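Long-range contacts in 6-carboxyhexanoate--coa ligase (Bacillus subtilis, PDB 5FM0), which belongs to the 6-carboxyhexanoate--CoA ligase family and, in this two-subunit assembly, holds pimeloyl-AMP, pyrophosphate and magnesium ions: residues 12-17 / 61-66; 191-196 / 226-231. One frame throughout, in Å; residues are numbered along the deposited sequence.

Interaction 1 of 2, residues 12-17 / 61-66; sequences RMRASM and FMQIQF. With PT (platinum (II) ion), chain I; PT (platinum (II) ion), chain G.
Arg12 to Ser16 pair with Gln65 to Phe61 as neighbouring antiparallel strands, their axes 4.7 Å apart at closest approach. The ladder joins the central and one outer strand of an antiparallel sheet that has three strands within this chain. Arg12/Gln65, Arg14/Gln63 and Ser16/Phe61 are hydrogen-bonded pairs, and Arg12 N to Gln65 O is a 2.8 Å bond. Met13/Ile64 and Ala15/Met62 are the non-hydrogen-bonded pairs between them. Their side chains share one face, which helix 40-52 packs against through Leu47, Leu48 and Leu52. There Met13 CG meets Ile64 CG1 at 3.8 Å, and the Met62 methyl CE lies 4.0 Å from Ala15 CB. Met62 stays extended to SD and turns only at its last torsion (-57°), which brings CE over to the alanine. The other face is more polar. Arg14 and Gln63 run alongside each other, pointing the same way. Strand 61-66 also pairs with a strand of the second subunit, so the sheet continues across the interface. At the end of strand 12-17, Met17 SD binds two platinum ions, each at 2.3 Å. Ser16 OG is hydrogen-bonded to Gly19 O and also approaches the Phe61 ring, 3.5 Å from Phe61 CD2.

Interaction 2 of 2, residues 191-196 / 226-231; sequences ELCWSD and GCRVFF. With MG (magnesium ion), chain F; WAQ (pimeloyl-AMP), chain C.
Arg228 bridges Glu191 of the neighbouring strand and the bound pimeloyl-AMP, using a different nitrogen for each. Residues 191-194 and 227-231 are antiparallel neighbours inside a seven-stranded mixed sheet. Arg228 NE makes a 2.8 Å salt bridge to Glu191 OE2, with an N-H...O angle of 167°. The carboxylate and guanidinium planes are only 14° apart. Arg228 NH1 gives a 2.9 Å hydrogen bond to O4' of pimeloyl-AMP. Cys193 SG lies over one guanidinium face, 3.4 Å from Arg228 NE. Tyr204 OH is hydrogen-bonded to both Glu191 OE2 and Arg228 NH2, so a second-shell hydroxyl ties the pair together. Beside the salt bridge, the Glu191 side chain runs along Phe230, with Glu191 CD 3.5 Å from Phe230 CE1.

On the opposite face of the sheet Cys227 lies over the Trp194 indole. Cys227 CB is 3.4 Å from the centroid of the Trp194 six-membered ring, a CH-pi contact, and SG adds a sulfur-aromatic one. Past the strand end, Gly226 CA packs on Asp196 CA. Ser195 and Asp196 then meet the ligand: Ser195 OG donates to OAD, and Asp196 OD2 accepts from O3'. Asp197 and OAD bind the same magnesium, 2.2 Å from Asp196 OD1.

How the interactions relate
From the N terminus, strand 8-17 comes first. The chain then makes strand 26-36 and helix 40-52 before strand 61-68 returns to it, so interaction 1 closes a loop of 43 residues. Interaction 2 opens much later. It closes a shorter loop of 29 residues that holds strands 203-207 and 211-215 and no helix. The two contacts follow in series and neither nest nor cross. Interaction 1 belongs to the three-stranded sheet at the subunit interface, and interaction 2 to the mixed sheet near the chain centre. Their centres are about 21 Å apart. Both border the ligand region: pyrophosphate touches Asp196, and the Met13 side chain comes within about 5 Å of pyrophosphate.

Interaction 1 of 2, residues 12-17 / 61-66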
loop_
_atom_site.group_PDB
_atom_site.type_symbol
_atom_site.label_atom_id
_atom_site.label_comp_id
_atom_site.label_asym_id
_atom_site.label_seq_id
_atom_site.Cartn_x
_atom_site.Cartn_y
_atom_site.Cartn_z
ATOM N N ARG A 12 0.223 7.097 -4.821
ATOM C CA ARG A 12 -0.259 7.678 -3.562
ATOM C C ARG A 12 0.409 7.047 -2.349
ATOM O O ARG A 12 0.787 5.883 -2.363
ATOM C CB ARG A 12 -1.759 7.465 -3.407
ATOM C CG ARG A 12 -2.609 8.254 -4.379
ATOM C CD ARG A 12 -4.109 7.928 -4.219
ATOM N NE ARG A 12 -4.484 6.731 -4.959
ATOM C CZ ARG A 12 -5.533 5.958 -4.681
ATOM N NH1 ARG A 12 -6.345 6.236 -3.669
ATOM N NH2 ARG A 12 -5.769 4.898 -5.438
ATOM N N MET A 13 0.507 7.823 -1.283
ATOM C CA MET A 13 1.114 7.365 -0.055
ATOM C C MET A 13 0.336 7.907 1.125
ATOM O O MET A 13 -0.144 9.035 1.095
ATOM C CB MET A 13 2.560 7.845 0.011
ATOM C CG MET A 13 3.311 7.417 1.262
ATOM S SD MET A 13 2.969 8.491 2.668
ATOM C CE MET A 13 3.807 10.001 2.172
ATOM N N ARG A 14 0.201 7.097 2.166
ATOM C CA ARG A 14 -0.223 7.607 3.471
ATOM C C ARG A 14 0.538 6.912 4.606
ATOM O O ARG A 14 0.962 5.768 4.478
ATOM C CB ARG A 14 -1.729 7.505 3.658
ATOM C CG ARG A 14 -2.317 6.114 3.589
ATOM C CD ARG A 14 -3.822 6.183 3.841
ATOM N NE ARG A 14 -4.379 4.926 4.347
ATOM C CZ ARG A 14 -5.008 4.030 3.592
ATOM N NH1 ARG A 14 -5.175 4.238 2.282
ATOM N NH2 ARG A 14 -5.469 2.920 4.148
ATOM N N ALA A 15 0.745 7.638 5.692
ATOM C CA ALA A 15 1.500 7.140 6.807
ATOM C C ALA A 15 0.854 7.625 8.110
ATOM O O ALA A 15 0.326 8.718 8.176
ATOM C CB ALA A 15 2.931 7.611 6.705
ATOM N N SER A 16 0.873 6.789 9.135
ATOM C CA SER A 16 0.330 7.160 10.424
ATOM C C SER A 16 1.198 6.607 11.562
ATOM O O SER A 16 2.118 5.817 11.332
ATOM C CB SER A 16 -1.126 6.703 10.553
ATOM O OG SER A 16 -1.316 5.377 10.097
ATOM N N MET A 17 0.931 7.081 12.773
ATOM C CA MET A 17 1.642 6.658 13.984
ATOM C C MET A 17 0.592 6.138 14.966
ATOM O O MET A 17 -0.528 6.678 15.038
ATOM C CB MET A 17 2.408 7.839 14.573
ATOM C CG MET A 17 3.498 7.481 15.572
ATOM S SD MET A 17 4.059 8.867 16.598
ATOM C CE MET A 17 4.661 10.053 15.407
ATOM N N PHE A 61 2.983 2.821 10.323
ATOM C CA PHE A 61 2.154 2.318 9.247
ATOM C C PHE A 61 2.361 3.165 7.994
ATOM O O PHE A 61 2.452 4.377 8.067
ATOM C CB PHE A 61 0.691 2.349 9.635
ATOM C CG PHE A 61 -0.228 1.929 8.528
ATOM C CD1 PHE A 61 -0.533 0.590 8.333
ATOM C CD2 PHE A 61 -0.767 2.861 7.674
ATOM C CE1 PHE A 61 -1.370 0.200 7.305
ATOM C CE2 PHE A 61 -1.611 2.480 6.646
ATOM C CZ PHE A 61 -1.914 1.148 6.460
ATOM N N MET A 62 2.463 2.519 6.846
ATOM C CA MET A 62 2.543 3.223 5.596
ATOM C C MET A 62 1.998 2.388 4.436
ATOM O O MET A 62 2.198 1.187 4.387
ATOM C CB MET A 62 3.974 3.632 5.298
ATOM C CG MET A 62 4.083 4.482 4.030
ATOM S SD MET A 62 5.742 5.075 3.621
ATOM C CE MET A 62 6.162 5.958 5.108
ATOM N N GLN A 63 1.306 3.058 3.513
ATOM C CA GLN A 63 0.822 2.469 2.285
ATOM C C GLN A 63 1.301 3.300 1.125
ATOM O O GLN A 63 1.098 4.488 1.098
ATOM C CB GLN A 63 -0.684 2.466 2.227
ATOM C CG GLN A 63 -1.378 1.309 2.891
ATOM C CD GLN A 63 -2.695 0.963 2.204
ATOM O OE1 GLN A 63 -2.851 1.157 0.990
ATOM N NE2 GLN A 63 -3.650 0.455 2.980
ATOM N N ILE A 64 1.896 2.644 0.155
ATOM C CA ILE A 64 2.191 3.243 -1.076
ATOM C C ILE A 64 1.539 2.416 -2.150
ATOM O O ILE A 64 1.604 1.190 -2.145
ATOM C CB ILE A 64 3.676 3.251 -1.359
ATOM C CG1 ILE A 64 4.390 4.119 -0.329
ATOM C CG2 ILE A 64 3.921 3.746 -2.782
ATOM C CD1 ILE A 64 5.888 4.037 -0.419
ATOM N N GLN A 65 0.946 3.099 -3.109
ATOM C CA GLN A 65 0.154 2.430 -4.103
ATOM C C GLN A 65 0.224 3.147 -5.463
ATOM O O GLN A 65 0.361 4.372 -5.532
ATOM C CB GLN A 65 -1.279 2.361 -3.591
ATOM C CG GLN A 65 -2.301 2.343 -4.690
ATOM C CD GLN A 65 -3.692 2.129 -4.165
ATOM O OE1 GLN A 65 -3.884 1.811 -3.003
ATOM N NE2 GLN A 65 -4.672 2.290 -5.034
ATOM N N PHE A 66 0.159 2.386 -6.543
ATOM C CA PHE A 66 0.030 3.001 -7.848
ATOM C C PHE A 66 -0.996 2.304 -8.724
ATOM O O PHE A 66 -1.369 1.156 -8.474
ATOM C CB PHE A 66 1.372 3.144 -8.536
ATOM C CG PHE A 66 1.932 1.879 -9.098
ATOM C CD1 PHE A 66 1.353 1.275 -10.194
ATOM C CD2 PHE A 66 3.099 1.340 -8.586
ATOM C CE1 PHE A 66 1.902 0.128 -10.745
ATOM C CE2 PHE A 66 3.663 0.193 -9.128
ATOM C CZ PHE A 66 3.059 -0.415 -10.214
HETATM PT PT PT I . 2.297 9.486 17.891
HETATM PT PT PT G . 5.905 8.042 17.587
#

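Interaction 2 of 2, residues 191-196 / 226-231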
loop_
_atom_site.group_PDB
_atom_site.type_symbol
_atom_site.label_atom_id
_atom_site.label_comp_id
_atom_site.label_asym_id
_atom_site.label_seq_id
_atom_site.Cartn_x
_atom_site.Cartn_y
_atom_site.Cartn_z
ATOM N N GLU A 191 -11.132 27.811 -1.028
ATOM C CA GLU A 191 -10.433 26.881 -0.216
ATOM C C GLU A 191 -9.703 27.624 0.891
ATOM O O GLU A 191 -9.094 28.670 0.665
ATOM C CB GLU A 191 -9.429 26.112 -1.061
ATOM C CG GLU A 191 -8.555 25.186 -0.235
ATOM C CD GLU A 191 -7.407 24.544 -1.016
ATOM O OE1 GLU A 191 -7.238 24.795 -2.236
ATOM O OE2 GLU A 191 -6.658 23.784 -0.377
ATOM N N LEU A 192 -9.770 27.084 2.093
ATOM C CA LEU A 192 -9.002 27.616 3.233
ATOM C C LEU A 192 -8.052 26.535 3.726
ATOM O O LEU A 192 -8.474 25.430 4.071
ATOM C CB LEU A 192 -9.952 28.025 4.349
ATOM C CG LEU A 192 -9.398 28.387 5.726
ATOM C CD1 LEU A 192 -8.601 29.672 5.686
ATOM C CD2 LEU A 192 -10.575 28.520 6.673
ATOM N N CYS A 193 -6.779 26.850 3.768
ATOM C CA CYS A 193 -5.800 25.884 4.168
ATOM C C CYS A 193 -4.726 26.446 5.085
ATOM O O CYS A 193 -4.206 27.526 4.839
ATOM C CB CYS A 193 -5.102 25.336 2.927
ATOM S SG CYS A 193 -3.570 24.436 3.294
ATOM N N TRP A 194 -4.367 25.685 6.113
ATOM C CA TRP A 194 -3.026 25.796 6.669
ATOM C C TRP A 194 -2.501 24.416 7.099
ATOM O O TRP A 194 -3.267 23.457 7.193
ATOM C CB TRP A 194 -2.936 26.863 7.781
ATOM C CG TRP A 194 -3.679 26.580 8.995
ATOM C CD1 TRP A 194 -3.212 25.929 10.101
ATOM C CD2 TRP A 194 -5.032 26.952 9.287
ATOM N NE1 TRP A 194 -4.206 25.864 11.060
ATOM C CE2 TRP A 194 -5.329 26.479 10.578
ATOM C CE3 TRP A 194 -6.028 27.623 8.576
ATOM C CZ2 TRP A 194 -6.579 26.655 11.166
ATOM C CZ3 TRP A 194 -7.273 27.806 9.172
ATOM C CH2 TRP A 194 -7.536 27.324 10.444
ATOM N N SER A 195 -1.193 24.341 7.336
ATOM C CA SER A 195 -0.500 23.092 7.533
ATOM C C SER A 195 -0.746 22.480 8.882
ATOM O O SER A 195 -1.019 23.179 9.853
ATOM C CB SER A 195 0.994 23.277 7.376
ATOM O OG SER A 195 1.602 22.004 7.269
ATOM N N ASP A 196 -0.647 21.155 8.940
ATOM C CA ASP A 196 -0.745 20.469 10.218
ATOM C C ASP A 196 0.659 20.207 10.787
ATOM O O ASP A 196 0.797 19.668 11.878
ATOM C CB ASP A 196 -1.577 19.185 10.113
ATOM C CG ASP A 196 -1.052 18.212 9.065
ATOM O OD1 ASP A 196 -0.175 18.584 8.264
ATOM O OD2 ASP A 196 -1.536 17.067 9.047
ATOM N N GLY A 226 -3.995 21.609 11.780
ATOM C CA GLY A 226 -4.021 22.205 10.455
ATOM C C GLY A 226 -5.452 22.318 9.978
ATOM O O GLY A 226 -6.396 22.106 10.739
ATOM N N CYS A 227 -5.624 22.632 8.708
ATOM C CA CYS A 227 -6.957 22.844 8.163
ATOM C C CYS A 227 -6.967 22.776 6.631
ATOM O O CYS A 227 -6.033 23.242 5.970
ATOM C CB CYS A 227 -7.462 24.209 8.633
ATOM S SG CYS A 227 -8.988 24.786 7.861
ATOM N N ARG A 228 -8.027 22.189 6.085
ATOM C CA ARG A 228 -8.289 22.198 4.641
ATOM C C ARG A 228 -9.784 22.117 4.443
ATOM O O ARG A 228 -10.396 21.069 4.659
ATOM C CB ARG A 228 -7.653 21.009 3.949
ATOM C CG ARG A 228 -7.173 21.262 2.526
ATOM C CD ARG A 228 -5.874 21.992 2.619
ATOM N NE ARG A 228 -5.161 22.170 1.368
ATOM C CZ ARG A 228 -3.947 21.683 1.132
ATOM N NH1 ARG A 228 -3.339 20.927 2.034
ATOM N NH2 ARG A 228 -3.338 21.936 -0.015
ATOM N N VAL A 229 -10.381 23.232 4.033
ATOM C CA VAL A 229 -11.806 23.280 3.807
ATOM C C VAL A 229 -12.093 23.825 2.411
ATOM O O VAL A 229 -11.534 24.851 2.001
ATOM C CB VAL A 229 -12.493 24.223 4.806
ATOM C CG1 VAL A 229 -13.997 24.152 4.643
ATOM C CG2 VAL A 229 -12.116 23.873 6.219
ATOM N N PHE A 230 -12.961 23.140 1.682
ATOM C CA PHE A 230 -13.395 23.610 0.368
ATOM C C PHE A 230 -14.838 24.062 0.497
ATOM O O PHE A 230 -15.689 23.279 0.910
ATOM C CB PHE A 230 -13.350 22.491 -0.659
ATOM C CG PHE A 230 -12.027 21.837 -0.811
ATOM C CD1 PHE A 230 -10.864 22.462 -0.441
ATOM C CD2 PHE A 230 -11.950 20.566 -1.375
ATOM C CE1 PHE A 230 -9.642 21.827 -0.604
ATOM C CE2 PHE A 230 -10.745 19.931 -1.537
ATOM C CZ PHE A 230 -9.590 20.556 -1.149
ATOM N N PHE A 231 -15.113 25.319 0.165
ATOM C CA PHE A 231 -16.470 25.838 0.214
ATOM C C PHE A 231 -17.166 25.601 -1.110
ATOM O O PHE A 231 -16.714 26.058 -2.146
ATOM C CB PHE A 231 -16.466 27.314 0.544
ATOM C CG PHE A 231 -15.924 27.613 1.907
ATOM C CD1 PHE A 231 -16.767 27.637 3.010
ATOM C CD2 PHE A 231 -14.565 27.848 2.097
ATOM C CE1 PHE A 231 -16.265 27.897 4.271
ATOM C CE2 PHE A 231 -14.059 28.118 3.353
ATOM C CZ PHE A 231 -14.909 28.145 4.441
HETATM MG MG MG F . 1.151 17.782 6.714
HETATM N N1 WAQ C . -6.533 16.307 -0.467
HETATM C C2 WAQ C . -7.349 16.860 0.522
HETATM N N3 WAQ C . -6.775 17.359 1.674
HETATM C C4 WAQ C . -5.437 17.312 1.821
HETATM C C5 WAQ C . -4.663 16.797 0.861
HETATM C C6 WAQ C . -5.216 16.300 -0.263
HETATM N N6 WAQ C . -4.405 15.803 -1.191
HETATM N N7 WAQ C . -3.392 16.890 1.278
HETATM C C8 WAQ C . -3.400 17.459 2.478
HETATM N N9 WAQ C . -4.657 17.719 2.824
HETATM C "C1'" WAQ C . -5.173 18.334 4.073
HETATM C "C2'" WAQ C . -5.005 17.356 5.255
HETATM O "O2'" WAQ C . -6.022 17.487 6.254
HETATM C "C3'" WAQ C . -3.717 17.834 5.872
HETATM O "O3'" WAQ C . -3.613 17.469 7.272
HETATM C "C4'" WAQ C . -3.800 19.357 5.713
HETATM O "O4'" WAQ C . -4.392 19.533 4.390
HETATM C "C5'" WAQ C . -2.363 19.778 5.811
HETATM O "O5'" WAQ C . -1.833 19.517 4.591
HETATM O OAB WAQ C . 2.190 28.560 -0.003
HETATM O OAC WAQ C . 1.874 22.039 3.897
HETATM O OAD WAQ C . 0.421 19.845 5.853
HETATM O OAE WAQ C . 3.860 28.291 1.443
HETATM O OAH WAQ C . 0.474 18.808 3.456
HETATM C CAK WAQ C . 0.427 25.960 2.987
HETATM C CAL WAQ C . 0.810 26.920 1.810
HETATM C CAM WAQ C . 0.946 24.533 2.802
HETATM C CAN WAQ C . 2.208 26.599 1.318
HETATM C CAO WAQ C . -0.022 23.563 3.469
HETATM O OAU WAQ C . -0.264 21.178 3.666
HETATM C CAW WAQ C . 2.796 27.923 0.889
HETATM C CAX WAQ C . 0.648 22.184 3.715
HETATM P PBG WAQ C . -0.212 19.675 4.405
HETATM O O HOH W 1 0.622 15.801 7.716
#